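Local coordinates for ERPP protein (Borrelia burgdorferi, PDB 4BOB) that is an outer surface lipoprotein of the Lyme disease spirochaete that binds the complement regulator factor H, probably helping the bacterium to evade complement, at residues Lys29-Val37 / Leu156-Lys164. Numbering follows the deposited sequence.
Sequences KIEFSKFTV and LEVLKKNLK
Phe35 holds CG between its backbone N and carbonyl carbon (chi1 72°), and Asn162 turns CG anti to its carbonyl carbon; these torsions bring one face of the Phe35 ring over Asn162 CB, with the two side chains crossing obliquely. The contact joins strand 34-37, the start of the first strand of the antiparallel sheet, to the C-terminal helix 156-162, which runs almost antiparallel to it. Asn162 CB sits over the centre of that Phe35 face in a CH-pi contact, 3.3 Å from the ring centroid. The amide plane is only 16° from the ring plane. Asn162 ND2 fixes this pose by donating to Val158 O at 2.9 Å, close to straight at 166°. Val158 O also accepts a backbone hydrogen bond from Asn162 N, which comes from the opposite face of its plane. Phe32 lies alongside Leu163 and points the same way, CE2 against CD1, while Leu163 CD2 meets the edge of the Phe35 ring. Farther along the strand, Val37 and Val158 slide past each other in opposite directions, Val37 CG2 3.8 Å from Val158 CG1. Phe87 of helix 84-93 also touches Leu163. The modelled N-terminal end, residues 29-33, is joined to the C-terminal Lys164, whose O accepts two weak bonds, from Glu31 N at 3.1 Å and Phe32 N at 3.2 Å.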
loop_
_atom_site.group_PDB
_atom_site.type_symbol
_atom_site.label_atom_id
_atom_site.label_comp_id
_atom_site.label_asym_id
_atom_site.label_seq_id
_atom_site.Cartn_x
_atom_site.Cartn_y
_atom_site.Cartn_z
ATOM N N LYS A 29 -2.440 -13.794 16.302
ATOM C CA LYS A 29 -2.936 -14.838 15.339
ATOM C C LYS A 29 -3.767 -14.213 14.234
ATOM O O LYS A 29 -4.658 -13.404 14.500
ATOM C CB LYS A 29 -3.784 -15.901 16.037
ATOM C CG LYS A 29 -4.144 -17.073 15.124
ATOM C CD LYS A 29 -5.062 -18.086 15.799
ATOM C CE LYS A 29 -4.965 -19.468 15.139
ATOM N NZ LYS A 29 -3.909 -20.384 15.700
ATOM N N ILE A 30 -3.489 -14.635 13.006
ATOM C CA ILE A 30 -4.050 -14.025 11.804
ATOM C C ILE A 30 -4.752 -15.091 10.940
ATOM O O ILE A 30 -4.162 -16.123 10.582
ATOM C CB ILE A 30 -2.937 -13.301 11.001
ATOM C CG1 ILE A 30 -2.237 -12.239 11.878
ATOM C CG2 ILE A 30 -3.479 -12.707 9.702
ATOM C CD1 ILE A 30 -3.136 -11.160 12.447
ATOM N N GLU A 31 -6.015 -14.836 10.609
ATOM C CA GLU A 31 -6.833 -15.810 9.878
ATOM C C GLU A 31 -6.481 -15.934 8.392
ATOM O O GLU A 31 -6.441 -17.032 7.851
ATOM C CB GLU A 31 -8.323 -15.456 10.009
ATOM C CG GLU A 31 -8.841 -15.423 11.435
ATOM C CD GLU A 31 -8.872 -16.800 12.067
ATOM O OE1 GLU A 31 -7.800 -17.433 12.216
ATOM O OE2 GLU A 31 -9.977 -17.258 12.407
ATOM N N PHE A 32 -6.228 -14.802 7.747
ATOM C CA PHE A 32 -6.313 -14.725 6.303
ATOM C C PHE A 32 -5.035 -15.165 5.600
ATOM O O PHE A 32 -3.942 -15.076 6.139
ATOM C CB PHE A 32 -6.754 -13.312 5.861
ATOM C CG PHE A 32 -5.638 -12.292 5.802
ATOM C CD1 PHE A 32 -4.757 -12.254 4.727
ATOM C CD2 PHE A 32 -5.510 -11.333 6.793
ATOM C CE1 PHE A 32 -3.748 -11.303 4.662
ATOM C CE2 PHE A 32 -4.507 -10.378 6.740
ATOM C CZ PHE A 32 -3.620 -10.363 5.672
ATOM N N SER A 33 -5.211 -15.625 4.371
ATOM C CA SER A 33 -4.121 -16.099 3.538
ATOM C C SER A 33 -3.799 -15.047 2.466
ATOM O O SER A 33 -2.707 -14.485 2.410
ATOM C CB SER A 33 -4.556 -17.413 2.882
ATOM O OG SER A 33 -3.450 -18.202 2.527
ATOM N N LYS A 34 -4.788 -14.763 1.635
ATOM C CA LYS A 34 -4.589 -13.945 0.467
ATOM C C LYS A 34 -5.874 -13.265 0.070
ATOM O O LYS A 34 -6.938 -13.867 0.100
ATOM C CB LYS A 34 -4.118 -14.808 -0.703
ATOM C CG LYS A 34 -4.179 -14.095 -2.060
ATOM C CD LYS A 34 -3.504 -14.904 -3.158
ATOM C CE LYS A 34 -4.389 -16.027 -3.658
ATOM N NZ LYS A 34 -3.644 -16.810 -4.687
ATOM N N PHE A 35 -5.753 -12.011 -0.337
ATOM C CA PHE A 35 -6.872 -11.310 -0.928
ATOM C C PHE A 35 -6.413 -10.106 -1.769
ATOM O O PHE A 35 -5.228 -9.747 -1.806
ATOM C CB PHE A 35 -7.870 -10.913 0.159
ATOM C CG PHE A 35 -7.397 -9.805 1.046
ATOM C CD1 PHE A 35 -6.572 -10.064 2.123
ATOM C CD2 PHE A 35 -7.781 -8.498 0.798
ATOM C CE1 PHE A 35 -6.133 -9.040 2.936
ATOM C CE2 PHE A 35 -7.364 -7.473 1.612
ATOM C CZ PHE A 35 -6.543 -7.744 2.691
ATOM N N THR A 36 -7.370 -9.513 -2.465
ATOM C CA THR A 36 -7.099 -8.433 -3.392
ATOM C C THR A 36 -7.990 -7.288 -2.998
ATOM O O THR A 36 -9.043 -7.489 -2.372
ATOM C CB THR A 36 -7.379 -8.849 -4.850
ATOM O OG1 THR A 36 -6.919 -10.186 -5.057
ATOM C CG2 THR A 36 -6.632 -7.980 -5.809
ATOM N N VAL A 37 -7.532 -6.086 -3.337
ATOM C CA VAL A 37 -8.286 -4.850 -3.095
ATOM C C VAL A 37 -7.819 -3.787 -4.109
ATOM O O VAL A 37 -6.649 -3.749 -4.491
ATOM C CB VAL A 37 -8.170 -4.378 -1.606
ATOM C CG1 VAL A 37 -6.731 -4.470 -1.097
ATOM C CG2 VAL A 37 -8.744 -2.976 -1.418
ATOM N N LEU A 156 -11.321 1.667 2.580
ATOM C CA LEU A 156 -11.222 1.200 3.962
ATOM C C LEU A 156 -12.058 -0.068 4.228
ATOM O O LEU A 156 -11.547 -1.042 4.744
ATOM C CB LEU A 156 -11.612 2.327 4.917
ATOM C CG LEU A 156 -11.574 1.961 6.397
ATOM C CD1 LEU A 156 -10.251 1.319 6.826
ATOM C CD2 LEU A 156 -11.880 3.194 7.236
ATOM N N GLU A 157 -13.324 -0.037 3.827
ATOM C CA GLU A 157 -14.277 -1.144 3.999
ATOM C C GLU A 157 -13.797 -2.504 3.494
ATOM O O GLU A 157 -14.067 -3.549 4.115
ATOM C CB GLU A 157 -15.599 -0.804 3.300
ATOM C CG GLU A 157 -16.525 -2.002 3.117
ATOM C CD GLU A 157 -17.990 -1.635 3.126
ATOM O OE1 GLU A 157 -18.318 -0.453 2.838
ATOM O OE2 GLU A 157 -18.806 -2.547 3.426
ATOM N N VAL A 158 -13.111 -2.513 2.360
ATOM C CA VAL A 158 -12.529 -3.770 1.899
ATOM C C VAL A 158 -11.338 -4.186 2.797
ATOM O O VAL A 158 -11.252 -5.346 3.183
ATOM C CB VAL A 158 -12.135 -3.730 0.408
ATOM C CG1 VAL A 158 -11.591 -5.087 -0.015
ATOM C CG2 VAL A 158 -13.330 -3.350 -0.462
ATOM N N LEU A 159 -10.456 -3.245 3.157
ATOM C CA LEU A 159 -9.327 -3.535 4.063
ATOM C C LEU A 159 -9.763 -4.042 5.446
ATOM O O LEU A 159 -9.056 -4.792 6.096
ATOM C CB LEU A 159 -8.440 -2.302 4.249
ATOM C CG LEU A 159 -7.428 -1.895 3.165
ATOM C CD1 LEU A 159 -6.760 -0.573 3.517
ATOM C CD2 LEU A 159 -6.353 -2.937 2.942
ATOM N N LYS A 160 -10.930 -3.619 5.899
ATOM C CA LYS A 160 -11.438 -4.040 7.198
ATOM C C LYS A 160 -12.067 -5.440 7.140
ATOM O O LYS A 160 -11.761 -6.283 7.993
ATOM C CB LYS A 160 -12.420 -2.996 7.749
ATOM C CG LYS A 160 -11.716 -1.763 8.304
ATOM C CD LYS A 160 -12.669 -0.600 8.584
ATOM C CE LYS A 160 -13.542 -0.843 9.809
ATOM N NZ LYS A 160 -14.454 0.321 10.045
ATOM N N LYS A 161 -12.924 -5.674 6.139
ATOM C CA LYS A 161 -13.493 -7.009 5.859
ATOM C C LYS A 161 -12.450 -8.131 5.848
ATOM O O LYS A 161 -12.669 -9.196 6.425
ATOM C CB LYS A 161 -14.241 -7.028 4.513
ATOM C CG LYS A 161 -15.740 -6.794 4.639
ATOM C CD LYS A 161 -16.461 -6.761 3.288
ATOM C CE LYS A 161 -17.937 -6.356 3.449
ATOM N NZ LYS A 161 -18.588 -5.770 2.231
ATOM N N ASN A 162 -11.313 -7.884 5.202
ATOM C CA ASN A 162 -10.343 -8.933 4.922
ATOM C C ASN A 162 -9.190 -9.004 5.901
ATOM O O ASN A 162 -8.692 -10.095 6.134
ATOM C CB ASN A 162 -9.780 -8.762 3.510
ATOM C CG ASN A 162 -10.816 -9.034 2.417
ATOM O OD1 ASN A 162 -10.844 -10.121 1.839
ATOM N ND2 ASN A 162 -11.649 -8.041 2.110
ATOM N N LEU A 163 -8.761 -7.862 6.455
ATOM C CA LEU A 163 -7.548 -7.783 7.323
ATOM C C LEU A 163 -7.786 -8.239 8.771
ATOM O O LEU A 163 -8.001 -7.420 9.672
ATOM C CB LEU A 163 -6.966 -6.351 7.365
ATOM C CG LEU A 163 -5.654 -5.918 6.688
ATOM C CD1 LEU A 163 -4.723 -7.093 6.433
ATOM C CD2 LEU A 163 -5.886 -5.139 5.405
ATOM N N LYS A 164 -7.751 -9.551 8.986
ATOM C CA LYS A 164 -7.900 -10.129 10.318
ATOM C C LYS A 164 -7.200 -11.490 10.373
ATOM O O LYS A 164 -7.357 -12.318 9.477
ATOM C CB LYS A 164 -9.386 -10.301 10.742
ATOM C CG LYS A 164 -10.491 -9.521 10.005
ATOM C CD LYS A 164 -11.260 -10.381 9.004
ATOM C CE LYS A 164 -11.854 -11.636 9.636
ATOM N NZ LYS A 164 -12.957 -12.269 8.839
#